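PDB 6VAN: caltubin, EF-hand from Lymnaea stagnalis, which binds strontium in its EF-hand loops and is probably a calcium-binding protein in the snail. Local coordinates for residues Y32-R35 and D39-D42; K102-V107 and E112-T117; Y121-D126 and G131-D136. All coordinates share one frame; numbering follows the deposited sequence.

Interaction 1: Y32-R35 and D39-D42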
loop_
_atom_site.group_PDB
_atom_site.type_symbol
_atom_site.label_atom_id
_atom_site.label_comp_id
_atom_site.label_asym_id
_atom_site.label_seq_id
_atom_site.Cartn_x
_atom_site.Cartn_y
_atom_site.Cartn_z
ATOM N N TYR A 32 4.950 7.105 6.697
ATOM C CA TYR A 32 3.783 6.307 6.249
ATOM C C TYR A 32 4.201 4.839 6.047
ATOM O O TYR A 32 3.677 3.943 6.737
ATOM C CB TYR A 32 3.184 6.934 4.994
ATOM C CG TYR A 32 2.214 6.041 4.284
ATOM C CD1 TYR A 32 1.014 5.709 4.873
ATOM C CD2 TYR A 32 2.507 5.517 3.035
ATOM C CE1 TYR A 32 0.103 4.897 4.222
ATOM C CE2 TYR A 32 1.612 4.694 2.373
ATOM C CZ TYR A 32 0.415 4.375 2.983
ATOM O OH TYR A 32 -0.486 3.571 2.350
ATOM N N ILE A 33 5.147 4.584 5.150
ATOM C CA ILE A 33 5.551 3.187 4.809
ATOM C C ILE A 33 6.222 2.537 6.024
ATOM O O ILE A 33 6.071 1.314 6.192
ATOM C CB ILE A 33 6.430 3.144 3.554
ATOM C CG1 ILE A 33 5.664 3.668 2.329
ATOM C CG2 ILE A 33 6.978 1.744 3.326
ATOM C CD1 ILE A 33 6.487 3.764 1.081
ATOM N N ARG A 34 6.917 3.301 6.863
ATOM C CA ARG A 34 7.665 2.743 8.019
ATOM C C ARG A 34 6.718 2.072 9.010
ATOM O O ARG A 34 7.196 1.163 9.711
ATOM C CB ARG A 34 8.445 3.834 8.752
ATOM C CG ARG A 34 9.902 3.907 8.348
ATOM C CD ARG A 34 10.668 4.912 9.207
ATOM N NE ARG A 34 12.106 4.860 8.972
ATOM C CZ ARG A 34 12.985 5.760 9.405
ATOM N NH1 ARG A 34 12.575 6.808 10.102
ATOM N NH2 ARG A 34 14.274 5.613 9.123
ATOM N N ARG A 35 5.459 2.506 9.082
ATOM C CA ARG A 35 4.438 1.883 9.955
ATOM C C ARG A 35 4.442 0.367 9.704
ATOM O O ARG A 35 4.401 -0.364 10.680
ATOM C CB ARG A 35 3.054 2.487 9.719
ATOM C CG ARG A 35 2.869 3.873 10.331
ATOM C CD ARG A 35 1.746 4.696 9.711
ATOM N NE ARG A 35 0.485 3.975 9.476
ATOM C CZ ARG A 35 0.065 3.491 8.296
ATOM N NH1 ARG A 35 0.794 3.631 7.199
ATOM N NH2 ARG A 35 -1.094 2.857 8.218
ATOM N N ASP A 39 11.976 -0.981 8.111
ATOM C CA ASP A 39 13.331 -0.863 7.517
ATOM C C ASP A 39 13.200 -0.665 6.003
ATOM O O ASP A 39 14.027 -1.232 5.254
ATOM C CB ASP A 39 14.198 -2.061 7.910
ATOM C CG ASP A 39 14.372 -2.211 9.417
ATOM O OD1 ASP A 39 14.319 -1.177 10.118
ATOM O OD2 ASP A 39 14.554 -3.351 9.876
ATOM N N VAL A 40 12.173 0.078 5.565
ATOM C CA VAL A 40 12.031 0.502 4.151
ATOM C C VAL A 40 13.214 1.410 3.779
ATOM O O VAL A 40 13.605 2.297 4.596
ATOM C CB VAL A 40 10.683 1.203 3.877
ATOM C CG1 VAL A 40 10.491 2.480 4.687
ATOM C CG2 VAL A 40 10.503 1.475 2.394
ATOM N N THR A 41 13.752 1.197 2.590
ATOM C CA THR A 41 14.882 1.970 2.055
ATOM C C THR A 41 14.394 3.312 1.531
ATOM O O THR A 41 13.206 3.437 1.110
ATOM C CB THR A 41 15.596 1.223 0.939
ATOM O OG1 THR A 41 14.729 1.118 -0.172
ATOM C CG2 THR A 41 16.070 -0.148 1.363
ATOM N N ASP A 42 15.283 4.294 1.548
ATOM C CA ASP A 42 15.037 5.627 0.972
ATOM C C ASP A 42 14.679 5.495 -0.506
ATOM O O ASP A 42 13.791 6.237 -0.951
ATOM C CB ASP A 42 16.250 6.528 1.211
ATOM C CG ASP A 42 16.290 7.105 2.618
ATOM O OD1 ASP A 42 15.674 6.498 3.532
ATOM O OD2 ASP A 42 16.911 8.181 2.793
HETATM O O HOH W 1 13.265 2.861 7.237
#
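The guanidinium of Arg34 meets residues 39-42 through a water held in its plane at the edge: Arg34 NE donates to the water at 2.9 Å, and the same water lies 2.7 Å from Val40 O, to which it can donate. The side chain runs extended from CG to NE, and near its root Arg34 CG passes 4.0 Å from Val40 CG1, the two side chains crossing at about a right angle. The contact lies where helix 26-34, the second helix of the first EF-hand, gives way to the linker that leads into helix 42-52 of the next. Val40 is buried and turned toward the helix. Its CG1 sits between the backbone N and the carbonyl carbon (chi1 61°), which places both methyls against Ile33 CG2; the tighter of these two contacts, Val40 CG2 to Ile33 CG2, is 3.7 Å. Ile33 also touches Leu86 of helix 77-87. The other arginine, Arg35, turns back on its own helix: its NH1 donates to Tyr32 O at 2.9 Å, from above the carbonyl plane, while Arg35 N reaches the same oxygen from the opposite face. Thr41 caps the following helix by way of Thr44 N, and Asp42 forms a salt bridge to Lys30.

Interaction 2: K102-V107 and E112-T117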
loop_
_atom_site.group_PDB
_atom_site.type_symbol
_atom_site.label_atom_id
_atom_site.label_comp_id
_atom_site.label_asym_id
_atom_site.label_seq_id
_atom_site.Cartn_x
_atom_site.Cartn_y
_atom_site.Cartn_z
ATOM N N LYS A 102 1.067 -9.004 10.213
ATOM C CA LYS A 102 1.803 -7.900 10.865
ATOM C C LYS A 102 1.501 -6.585 10.162
ATOM O O LYS A 102 1.322 -5.555 10.843
ATOM C CB LYS A 102 3.301 -8.161 10.906
ATOM C CG LYS A 102 4.085 -7.173 11.756
ATOM N N VAL A 103 1.450 -6.575 8.839
ATOM C CA VAL A 103 1.154 -5.336 8.101
ATOM C C VAL A 103 -0.273 -4.884 8.455
ATOM O O VAL A 103 -0.498 -3.660 8.688
ATOM C CB VAL A 103 1.336 -5.523 6.589
ATOM C CG1 VAL A 103 0.676 -4.390 5.818
ATOM C CG2 VAL A 103 2.801 -5.682 6.221
ATOM N N ALA A 104 -1.223 -5.802 8.497
ATOM C CA ALA A 104 -2.623 -5.452 8.806
ATOM C C ALA A 104 -2.722 -4.831 10.205
ATOM O O ALA A 104 -3.423 -3.788 10.359
ATOM C CB ALA A 104 -3.518 -6.634 8.658
ATOM N N GLU A 105 -2.014 -5.379 11.183
ATOM C CA GLU A 105 -2.014 -4.807 12.566
ATOM C C GLU A 105 -1.403 -3.407 12.506
ATOM O O GLU A 105 -1.954 -2.455 13.118
ATOM C CB GLU A 105 -1.303 -5.736 13.545
ATOM C CG GLU A 105 -2.069 -7.013 13.830
ATOM C CD GLU A 105 -1.666 -7.793 15.076
ATOM O OE1 GLU A 105 -1.577 -7.172 16.141
ATOM O OE2 GLU A 105 -1.529 -9.011 14.999
ATOM N N ALA A 106 -0.337 -3.246 11.747
ATOM C CA ALA A 106 0.416 -1.980 11.673
ATOM C C ALA A 106 -0.441 -0.852 11.106
ATOM O O ALA A 106 -0.161 0.305 11.447
ATOM C CB ALA A 106 1.668 -2.192 10.852
ATOM N N VAL A 107 -1.437 -1.149 10.262
ATOM C CA VAL A 107 -2.302 -0.122 9.621
ATOM C C VAL A 107 -3.615 0.046 10.396
ATOM O O VAL A 107 -4.467 0.796 9.921
ATOM C CB VAL A 107 -2.571 -0.422 8.139
ATOM C CG1 VAL A 107 -1.285 -0.583 7.332
ATOM C CG2 VAL A 107 -3.457 -1.632 7.959
ATOM N N GLU A 112 -7.278 -10.077 15.776
ATOM C CA GLU A 112 -8.270 -11.002 15.195
ATOM C C GLU A 112 -8.727 -10.487 13.826
ATOM O O GLU A 112 -8.943 -11.316 12.934
ATOM C CB GLU A 112 -9.512 -11.171 16.083
ATOM C CG GLU A 112 -9.327 -12.059 17.299
ATOM C CD GLU A 112 -10.646 -12.356 18.008
ATOM O OE1 GLU A 112 -11.731 -12.020 17.433
ATOM O OE2 GLU A 112 -10.608 -12.882 19.153
ATOM N N GLU A 113 -8.907 -9.185 13.653
ATOM C CA GLU A 113 -9.289 -8.611 12.357
ATOM C C GLU A 113 -8.196 -8.903 11.348
ATOM O O GLU A 113 -8.533 -9.311 10.194
ATOM C CB GLU A 113 -9.534 -7.110 12.474
ATOM C CG GLU A 113 -10.772 -6.742 13.292
ATOM C CD GLU A 113 -10.832 -5.297 13.688
ATOM O OE1 GLU A 113 -9.848 -4.527 13.473
ATOM O OE2 GLU A 113 -11.878 -4.931 14.266
ATOM N N ALA A 114 -6.944 -8.728 11.739
ATOM C CA ALA A 114 -5.789 -8.998 10.849
ATOM C C ALA A 114 -5.765 -10.472 10.488
ATOM O O ALA A 114 -5.652 -10.800 9.277
ATOM C CB ALA A 114 -4.526 -8.572 11.510
ATOM N N LEU A 115 -5.862 -11.374 11.451
ATOM C CA LEU A 115 -5.855 -12.807 11.173
ATOM C C LEU A 115 -7.016 -13.178 10.260
ATOM O O LEU A 115 -6.807 -13.956 9.340
ATOM C CB LEU A 115 -5.905 -13.601 12.476
ATOM C CG LEU A 115 -4.583 -13.727 13.206
ATOM C CD1 LEU A 115 -4.815 -14.195 14.646
ATOM C CD2 LEU A 115 -3.658 -14.692 12.470
ATOM N N ASP A 116 -8.221 -12.664 10.491
ATOM C CA ASP A 116 -9.402 -13.085 9.699
ATOM C C ASP A 116 -9.277 -12.560 8.260
ATOM O O ASP A 116 -9.742 -13.266 7.322
ATOM C CB ASP A 116 -10.700 -12.650 10.376
ATOM C CG ASP A 116 -11.010 -13.367 11.680
ATOM O OD1 ASP A 116 -10.469 -14.454 11.904
ATOM O OD2 ASP A 116 -11.820 -12.827 12.448
ATOM N N THR A 117 -8.713 -11.372 8.071
ATOM C CA THR A 117 -8.488 -10.824 6.720
ATOM C C THR A 117 -7.504 -11.727 5.974
ATOM O O THR A 117 -7.734 -12.057 4.785
ATOM C CB THR A 117 -7.934 -9.412 6.807
ATOM O OG1 THR A 117 -8.855 -8.583 7.527
ATOM C CG2 THR A 117 -7.683 -8.802 5.448
#
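Residues 102-107 and 112-117 come closest at Ala104 and Ala114, whose CA atoms are 5.2 Å apart. So short a spacing between helix backbones is possible because both residues carry nothing larger than a methyl group. Helix 97-106 is ending here: Val107 is the first residue to leave helical backbone angles, and its N makes only weak bonds back to Val103 O and Ala104 O. Residues 112-117, by contrast, lie in a helix that runs on beyond them.

Both alanines point toward the opposite helix and are buried, and their CB atoms meet at 3.6 Å. Ala114 CB also touches Glu105 CG at 3.7 Å, so a single methyl rests against two consecutive residues of the other helix. Glu105 reaches it from the flank: with CG anti to the carbonyl carbon, chi1 (-70°) sets CG beside Ala114 CB, and the chain beyond CG is extended. Pro111 also packs on Glu105, while Val101, one turn before Glu105, lies against Ala114 and Leu115.

Further along helix 111-122, Thr117 OG1 donates to Glu113 O at 2.8 Å. Glu113 O thus takes two bonds, from OG1 and N of Thr117, on opposite faces of its carbonyl plane. Met109, in the connection between the helices, touches both Ala104 and Thr117. Small-residue packing here joins the exiting helix of one EF-hand to the entering helix of the next, within the paired EF-hand arrangement of this half of the chain.

Interaction 3: Y121-D126 and G131-D136. With SR (strontium ion), chain F.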
loop_
_atom_site.group_PDB
_atom_site.type_symbol
_atom_site.label_atom_id
_atom_site.label_comp_id
_atom_site.label_asym_id
_atom_site.label_seq_id
_atom_site.Cartn_x
_atom_site.Cartn_y
_atom_site.Cartn_z
ATOM N N TYR A 121 -9.529 -14.104 3.191
ATOM C CA TYR A 121 -9.443 -13.483 1.846
ATOM C C TYR A 121 -8.051 -13.693 1.237
ATOM O O TYR A 121 -7.954 -14.130 0.082
ATOM C CB TYR A 121 -9.821 -12.012 1.966
ATOM C CG TYR A 121 -9.576 -11.122 0.773
ATOM C CD1 TYR A 121 -9.870 -11.512 -0.523
ATOM C CD2 TYR A 121 -9.117 -9.835 0.972
ATOM C CE1 TYR A 121 -9.666 -10.651 -1.598
ATOM C CE2 TYR A 121 -8.920 -8.961 -0.080
ATOM C CZ TYR A 121 -9.179 -9.372 -1.372
ATOM O OH TYR A 121 -8.980 -8.476 -2.383
ATOM N N TYR A 122 -6.990 -13.340 1.930
ATOM C CA TYR A 122 -5.657 -13.371 1.278
ATOM C C TYR A 122 -5.226 -14.800 0.968
ATOM O O TYR A 122 -4.761 -15.077 -0.160
ATOM C CB TYR A 122 -4.611 -12.621 2.078
ATOM C CG TYR A 122 -4.797 -11.127 2.137
ATOM C CD1 TYR A 122 -5.770 -10.461 1.403
ATOM C CD2 TYR A 122 -3.981 -10.373 2.947
ATOM C CE1 TYR A 122 -5.918 -9.092 1.473
ATOM C CE2 TYR A 122 -4.105 -9.002 3.011
ATOM C CZ TYR A 122 -5.063 -8.359 2.260
ATOM O OH TYR A 122 -5.171 -6.994 2.272
HETATM N N MSE A 123 -5.396 -15.720 1.920
HETATM C CA MSE A 123 -4.941 -17.096 1.725
HETATM C C MSE A 123 -5.850 -17.836 0.748
HETATM O O MSE A 123 -5.466 -18.888 0.246
HETATM C CB MSE A 123 -4.847 -17.858 3.048
HETATM C CG MSE A 123 -3.663 -17.458 3.895
HETATM SE SE MSE A 123 -1.894 -17.564 2.990
HETATM C CE MSE A 123 -1.307 -15.697 2.675
ATOM N N SER A 124 -7.016 -17.288 0.418
ATOM C CA SER A 124 -7.859 -17.905 -0.615
ATOM C C SER A 124 -7.091 -17.933 -1.958
ATOM O O SER A 124 -7.461 -18.754 -2.857
ATOM C CB SER A 124 -9.193 -17.224 -0.776
ATOM O OG SER A 124 -9.108 -15.994 -1.452
ATOM N N ALA A 125 -6.072 -17.077 -2.133
ATOM C CA ALA A 125 -5.209 -17.007 -3.345
ATOM C C ALA A 125 -3.982 -17.912 -3.226
ATOM O O ALA A 125 -3.207 -17.989 -4.199
ATOM C CB ALA A 125 -4.824 -15.574 -3.616
ATOM N N ASP A 126 -3.801 -18.627 -2.129
ATOM C CA ASP A 126 -2.619 -19.486 -1.909
ATOM C C ASP A 126 -2.879 -20.836 -2.593
ATOM O O ASP A 126 -3.352 -21.799 -1.923
ATOM C CB ASP A 126 -2.322 -19.672 -0.423
ATOM C CG ASP A 126 -1.101 -20.505 -0.126
ATOM O OD1 ASP A 126 -0.344 -20.757 -1.072
ATOM O OD2 ASP A 126 -0.898 -20.846 1.034
ATOM N N GLY A 131 1.427 -21.449 2.460
ATOM C CA GLY A 131 1.356 -20.463 3.550
ATOM C C GLY A 131 1.930 -19.113 3.140
ATOM O O GLY A 131 2.201 -18.277 3.999
ATOM N N LYS A 132 2.064 -18.868 1.853
ATOM C CA LYS A 132 2.609 -17.583 1.377
ATOM C C LYS A 132 2.133 -17.355 -0.049
ATOM O O LYS A 132 1.741 -18.328 -0.745
ATOM C CB LYS A 132 4.129 -17.581 1.491
ATOM C CG LYS A 132 4.833 -18.549 0.568
ATOM C CD LYS A 132 6.283 -18.794 0.931
ATOM C CE LYS A 132 6.968 -19.723 -0.047
ATOM N NZ LYS A 132 8.365 -20.012 0.374
ATOM N N LEU A 133 2.152 -16.096 -0.454
ATOM C CA LEU A 133 1.731 -15.719 -1.829
ATOM C C LEU A 133 2.932 -15.273 -2.648
ATOM O O LEU A 133 3.711 -14.438 -2.198
ATOM C CB LEU A 133 0.712 -14.593 -1.780
ATOM C CG LEU A 133 -0.541 -14.853 -0.947
ATOM C CD1 LEU A 133 -1.459 -13.646 -0.978
ATOM C CD2 LEU A 133 -1.277 -16.118 -1.354
ATOM N N SER A 134 2.996 -15.781 -3.867
ATOM C CA SER A 134 3.843 -15.202 -4.923
ATOM C C SER A 134 3.158 -13.967 -5.479
ATOM O O SER A 134 1.940 -13.769 -5.233
ATOM C CB SER A 134 4.035 -16.198 -6.012
ATOM O OG SER A 134 2.796 -16.472 -6.613
ATOM N N LEU A 135 3.849 -13.190 -6.310
ATOM C CA LEU A 135 3.199 -12.057 -6.983
ATOM C C LEU A 135 2.022 -12.579 -7.795
ATOM O O LEU A 135 0.964 -11.925 -7.851
ATOM C CB LEU A 135 4.199 -11.320 -7.868
ATOM C CG LEU A 135 3.624 -10.186 -8.699
ATOM C CD1 LEU A 135 3.036 -9.064 -7.844
ATOM C CD2 LEU A 135 4.685 -9.658 -9.640
ATOM N N ASP A 136 2.192 -13.713 -8.464
ATOM C CA ASP A 136 1.138 -14.226 -9.360
ATOM C C ASP A 136 -0.120 -14.656 -8.584
ATOM O O ASP A 136 -1.210 -14.580 -9.132
ATOM C CB ASP A 136 1.688 -15.336 -10.244
ATOM C CG ASP A 136 2.378 -14.731 -11.450
ATOM O OD1 ASP A 136 1.683 -14.061 -12.246
ATOM O OD2 ASP A 136 3.602 -14.889 -11.533
HETATM SR SR SR F . 1.611 -20.076 -2.462
HETATM O O HOH W 2 4.073 -19.837 -2.950
HETATM O O HOH W 3 2.836 -20.621 -4.995
#
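Gly131 N donates to Asp126 OD2 at 2.8 Å, while the other carboxylate oxygen, Asp126 OD1, binds the strontium ion at 2.5 Å. This is an EF-hand loop, with Asp126 as its first ligand and Lys132 providing a backbone one, Lys132 O lying 2.5 Å from the ion. Asn128, Asp130 and Glu137 complete the protein ligands, and two waters also bind the ion. With CG anti to the backbone N (chi1 -178°), the carboxylate of Asp126 swings across to the returning chain. Gly131 N meets OD2 on its syn side, 18° out of the carboxylate plane, with an N-H...O angle of 147°. Metal and amide together fix the rotation of the group. Asp126 OD1 and Lys132 O come near each other as co-ligands, and the cation between them probably offsets the repulsion of the two oxygens.

Strand 132-133 pairs with strand 95-96, Leu133 bonding through its backbone to Val95, in the short antiparallel sheet that couples two EF-hand loops. Lys132 lays its charged end on the ring of Phe94 in a cation-pi contact. In the conformer described, the bent chain of selenomethionine Met123 passes SE beside the Gly131 backbone and brings CE to 3.8 Å from Leu133 CG.

Buried Leu133 packs on Asp126, Ala125 and Tyr122 O from strand 132-133. An alanine in place of Leu133 would probably open a gap beside Asp126 CB and leave Met123 CE without one of its apolar partners. Leu133 CD1 faces Tyr122 O, whereas CD2 lies 3.8 Å from Asp126 CB, with Ala125 CB a little farther off, and comes to 3.6 Å from Asp126 N.

How the interactions relate
The three contacts follow one another along the chain, and neighbours in that order touch. Interactions 1 and 2 have centres 18 Å apart but meet where Arg35 O lies 3.3 Å from Ala106 CB, and where Arg35 NH2 packs on Val107 CA at 3.5 Å. Interactions 2 and 3 share helix 111-122: Thr117 O is 3.2 Å from Tyr122 N, a probable hydrogen bond, and the chain runs on from that helix into the metal loop that begins at Asp126. Interactions 1 and 3 stay apart, with nearest atoms about 12 Å from each other. Interaction 3 supplies ligands to a strontium site; in interaction 1 the Val40 side chain approaches a bound strontium to about 4 Å.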